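Local atomic coordinates of signal recognition 54 kDa protein (Pyrococcus furiosus, PDB entry 3DM5), a protein that belongs to the SRP54 family of signal recognition particle proteins, joining a helical bundle, a P-loop GTPase-type domain and a helical signal peptide binding domain. Residues A[374-386]-A[397-411]. Sequence-based numbering, arbitrary orientation.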
# COMPACT_ATOMS: atom_id res chain seq x y z
N LYS A 374 16.88 20.86 33.38
CA LYS A 374 18.13 21.60 33.26
C LYS A 374 19.27 20.67 32.85
O LYS A 374 20.11 21.02 32.02
CB LYS A 374 18.46 22.27 34.60
CG LYS A 374 19.82 22.95 34.66
CD LYS A 374 19.96 23.79 35.92
CE LYS A 374 19.07 25.03 35.86
NZ LYS A 374 19.60 26.07 34.91
N PHE A 375 19.27 19.48 33.44
CA PHE A 375 20.28 18.46 33.15
C PHE A 375 20.30 18.09 31.67
O PHE A 375 21.37 17.96 31.06
CB PHE A 375 20.03 17.22 34.00
CG PHE A 375 20.69 17.28 35.35
CD1 PHE A 375 21.14 18.48 35.87
CD2 PHE A 375 20.83 16.12 36.11
CE1 PHE A 375 21.75 18.53 37.11
CE2 PHE A 375 21.44 16.16 37.36
CZ PHE A 375 21.90 17.36 37.86
N LYS A 376 19.11 17.92 31.09
CA LYS A 376 19.01 17.60 29.68
C LYS A 376 19.63 18.73 28.87
O LYS A 376 20.48 18.49 28.02
CB LYS A 376 17.56 17.39 29.27
CG LYS A 376 17.38 17.15 27.78
CD LYS A 376 15.93 16.95 27.41
CE LYS A 376 15.76 16.71 25.91
NZ LYS A 376 16.23 17.87 25.09
N VAL A 377 19.20 19.95 29.15
CA VAL A 377 19.71 21.13 28.44
C VAL A 377 21.25 21.17 28.42
O VAL A 377 21.85 21.56 27.42
CB VAL A 377 19.16 22.43 29.05
CG1 VAL A 377 19.77 23.63 28.38
CG2 VAL A 377 17.66 22.46 28.92
N ILE A 378 21.87 20.75 29.51
CA ILE A 378 23.32 20.77 29.60
C ILE A 378 23.94 19.71 28.69
O ILE A 378 24.88 19.99 27.95
CB ILE A 378 23.81 20.57 31.06
CG1 ILE A 378 23.42 21.76 31.94
CG2 ILE A 378 25.33 20.36 31.11
CD1 ILE A 378 23.97 21.70 33.34
N MET A 379 23.41 18.49 28.75
CA MET A 379 23.92 17.40 27.94
C MET A 379 23.73 17.64 26.44
O MET A 379 24.51 17.17 25.63
CB MET A 379 23.28 16.07 28.37
CG MET A 379 23.84 15.53 29.68
SD MET A 379 23.10 13.98 30.24
CE MET A 379 21.40 14.50 30.48
N ASP A 380 22.69 18.38 26.08
CA ASP A 380 22.45 18.75 24.69
C ASP A 380 23.51 19.72 24.20
O ASP A 380 23.51 20.13 23.03
CB ASP A 380 21.08 19.41 24.53
CG ASP A 380 19.94 18.43 24.74
OD1 ASP A 380 20.20 17.22 24.90
OD2 ASP A 380 18.77 18.89 24.76
N SER A 381 24.39 20.12 25.10
CA SER A 381 25.48 21.01 24.73
C SER A 381 26.80 20.26 24.80
O SER A 381 27.87 20.81 24.54
CB SER A 381 25.51 22.23 25.63
OG SER A 381 26.60 23.06 25.27
N MET A 382 26.71 18.98 25.16
CA MET A 382 27.88 18.14 25.15
C MET A 382 28.00 17.44 23.79
O MET A 382 27.02 17.31 23.05
CB MET A 382 27.82 17.12 26.30
CG MET A 382 27.69 17.73 27.70
SD MET A 382 27.84 16.50 29.02
CE MET A 382 27.99 17.57 30.44
N THR A 383 29.22 17.02 23.47
CA THR A 383 29.45 16.29 22.24
C THR A 383 29.29 14.81 22.50
O THR A 383 29.14 14.39 23.65
CB THR A 383 30.85 16.56 21.66
OG1 THR A 383 31.86 16.07 22.56
CG2 THR A 383 31.03 18.05 21.44
N GLU A 384 29.33 14.03 21.44
CA GLU A 384 29.18 12.58 21.53
C GLU A 384 30.29 12.02 22.38
O GLU A 384 30.04 11.26 23.32
CB GLU A 384 29.20 11.95 20.12
CG GLU A 384 28.38 10.69 19.98
CD GLU A 384 26.90 10.87 20.36
OE1 GLU A 384 26.38 12.01 20.37
OE2 GLU A 384 26.26 9.84 20.64
N GLU A 385 31.52 12.41 22.07
CA GLU A 385 32.69 11.85 22.75
C GLU A 385 32.66 12.15 24.24
O GLU A 385 33.14 11.36 25.04
CB GLU A 385 33.98 12.40 22.15
CG GLU A 385 34.16 13.89 22.38
CD GLU A 385 35.51 14.39 21.93
OE1 GLU A 385 36.48 13.59 21.97
OE2 GLU A 385 35.58 15.58 21.54
N GLU A 386 32.10 13.30 24.60
CA GLU A 386 31.88 13.66 26.00
C GLU A 386 30.81 12.80 26.66
O GLU A 386 31.02 12.26 27.73
CB GLU A 386 31.54 15.16 26.15
CG GLU A 386 32.70 16.08 25.77
CD GLU A 386 32.28 17.54 25.68
OE1 GLU A 386 31.07 17.80 25.54
OE2 GLU A 386 33.16 18.43 25.74
N ARG A 397 36.44 22.39 28.80
CA ARG A 397 35.27 21.74 28.24
C ARG A 397 34.02 22.13 29.01
O ARG A 397 32.99 22.48 28.43
CB ARG A 397 35.45 20.23 28.26
CG ARG A 397 36.33 19.68 27.15
CD ARG A 397 36.37 18.17 27.21
NE ARG A 397 36.31 17.57 25.88
CZ ARG A 397 37.35 17.49 25.06
NH1 ARG A 397 38.53 17.96 25.43
NH2 ARG A 397 37.20 16.92 23.87
N ILE A 398 34.12 22.07 30.34
CA ILE A 398 33.02 22.47 31.21
C ILE A 398 32.57 23.90 30.96
O ILE A 398 31.39 24.21 30.97
CB ILE A 398 33.39 22.31 32.69
CG1 ILE A 398 33.49 20.83 33.05
CG2 ILE A 398 32.35 22.99 33.57
CD1 ILE A 398 33.58 20.59 34.53
N LYS A 399 33.54 24.79 30.74
CA LYS A 399 33.20 26.18 30.49
C LYS A 399 32.57 26.32 29.10
O LYS A 399 31.75 27.22 28.88
CB LYS A 399 34.43 27.08 30.69
N ARG A 400 32.94 25.44 28.17
CA ARG A 400 32.28 25.40 26.85
C ARG A 400 30.85 24.87 27.00
O ARG A 400 29.88 25.47 26.53
CB ARG A 400 33.06 24.54 25.84
CG ARG A 400 32.56 24.70 24.38
CD ARG A 400 32.71 23.44 23.49
NE ARG A 400 31.73 22.39 23.79
CZ ARG A 400 32.03 21.19 24.27
NH1 ARG A 400 33.29 20.85 24.49
NH2 ARG A 400 31.06 20.30 24.54
N ILE A 401 30.74 23.72 27.66
CA ILE A 401 29.44 23.12 27.92
C ILE A 401 28.50 24.13 28.59
O ILE A 401 27.37 24.34 28.14
CB ILE A 401 29.61 21.84 28.76
CG1 ILE A 401 30.50 20.85 28.00
CG2 ILE A 401 28.26 21.23 29.12
CD1 ILE A 401 30.85 19.61 28.77
N ALA A 402 28.98 24.78 29.65
CA ALA A 402 28.20 25.76 30.38
C ALA A 402 27.75 26.91 29.48
O ALA A 402 26.59 27.32 29.48
CB ALA A 402 29.00 26.28 31.55
N ARG A 403 28.70 27.44 28.71
CA ARG A 403 28.41 28.50 27.75
C ARG A 403 27.42 28.06 26.67
O ARG A 403 26.45 28.77 26.38
CB ARG A 403 29.72 29.00 27.12
CG ARG A 403 29.56 29.82 25.86
CD ARG A 403 30.76 30.74 25.71
NE ARG A 403 31.20 30.86 24.32
CZ ARG A 403 32.21 30.17 23.80
NH1 ARG A 403 32.89 29.31 24.55
NH2 ARG A 403 32.55 30.34 22.52
N GLY A 404 27.65 26.87 26.09
CA GLY A 404 26.78 26.32 25.06
C GLY A 404 25.37 25.96 25.51
O GLY A 404 24.45 25.93 24.69
N SER A 405 25.20 25.67 26.80
CA SER A 405 23.89 25.29 27.33
C SER A 405 23.17 26.46 27.96
O SER A 405 22.01 26.34 28.35
CB SER A 405 24.03 24.18 28.36
OG SER A 405 25.03 24.52 29.29
N GLY A 406 23.85 27.60 28.05
CA GLY A 406 23.28 28.79 28.67
C GLY A 406 23.07 28.61 30.16
O GLY A 406 22.12 29.15 30.74
N THR A 407 23.94 27.84 30.79
CA THR A 407 23.87 27.61 32.22
C THR A 407 25.21 28.00 32.82
O THR A 407 26.01 28.67 32.16
CB THR A 407 23.56 26.13 32.55
OG1 THR A 407 24.69 25.31 32.23
CG2 THR A 407 22.35 25.64 31.77
N SER A 408 25.46 27.60 34.06
CA SER A 408 26.71 27.97 34.74
C SER A 408 27.66 26.79 34.80
O SER A 408 27.26 25.65 34.61
CB SER A 408 26.42 28.42 36.17
OG SER A 408 26.29 27.29 37.02
N THR A 409 28.93 27.07 35.08
CA THR A 409 29.90 26.00 35.28
C THR A 409 29.53 25.25 36.56
O THR A 409 29.93 24.10 36.76
CB THR A 409 31.34 26.52 35.38
OG1 THR A 409 31.48 27.34 36.54
CG2 THR A 409 31.71 27.34 34.15
N LYS A 410 28.77 25.91 37.43
CA LYS A 410 28.33 25.26 38.65
C LYS A 410 27.37 24.14 38.29
O LYS A 410 27.60 22.98 38.63
CB LYS A 410 27.66 26.26 39.59
N ASP A 411 26.29 24.49 37.59
CA ASP A 411 25.32 23.51 37.11
C ASP A 411 26.01 22.31 36.43
O ASP A 411 25.66 21.16 36.69
CB ASP A 411 24.35 24.16 36.13
CG ASP A 411 23.39 25.11 36.82
OD1 ASP A 411 22.71 24.69 37.78
OD2 ASP A 411 23.29 26.28 36.38
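R400 reaches across to E386 in the all-helical signal peptide binding domain, where helix 395-405 packs against helix 369-379 (segment axes 9.1 Å apart) and the turn after it. The guanidinium meets the carboxylate end-on, R400 NH2 2.7 Å from E386 OE1 and R400 NH1 2.7 Å from E386 OE2; both oxygens lie close to the guanidinium plane, and the nitrogens come in on the syn side of each, tilted out of the carboxylate plane. R400 NH2 also donates to S381 O at 3.2 Å, while NE turns to R127 O of the second subunit, so bonds on several sides fix the rotation of the group. E386 OE1 takes a second donor, T383 N, from above the carboxylate plane, within a capping box that starts helix 384-388. R397 extends the network with a weak NE bond to E386 OE2 and a weak one from NH2 to E385 OE2; its guanidinium stands 81° to the E385 carboxylate, and R397 and E385 also bond I96 of the second subunit. Between the helices I378 and I401 cross at about a right angle, CG2 to CG2 3.6 Å, and M382 crosses I401 at a slant, CG and CE against its CG2 and CD1. I378 CD1 rests on D411 CB and its CG1 on T407. With OG anti to the backbone N (chi1 179°), S381 donates to I401 O at 3.2 Å, in the carbonyl plane, while S405 OG reaches that same oxygen at 2.6 Å, tilted 32° from the plane.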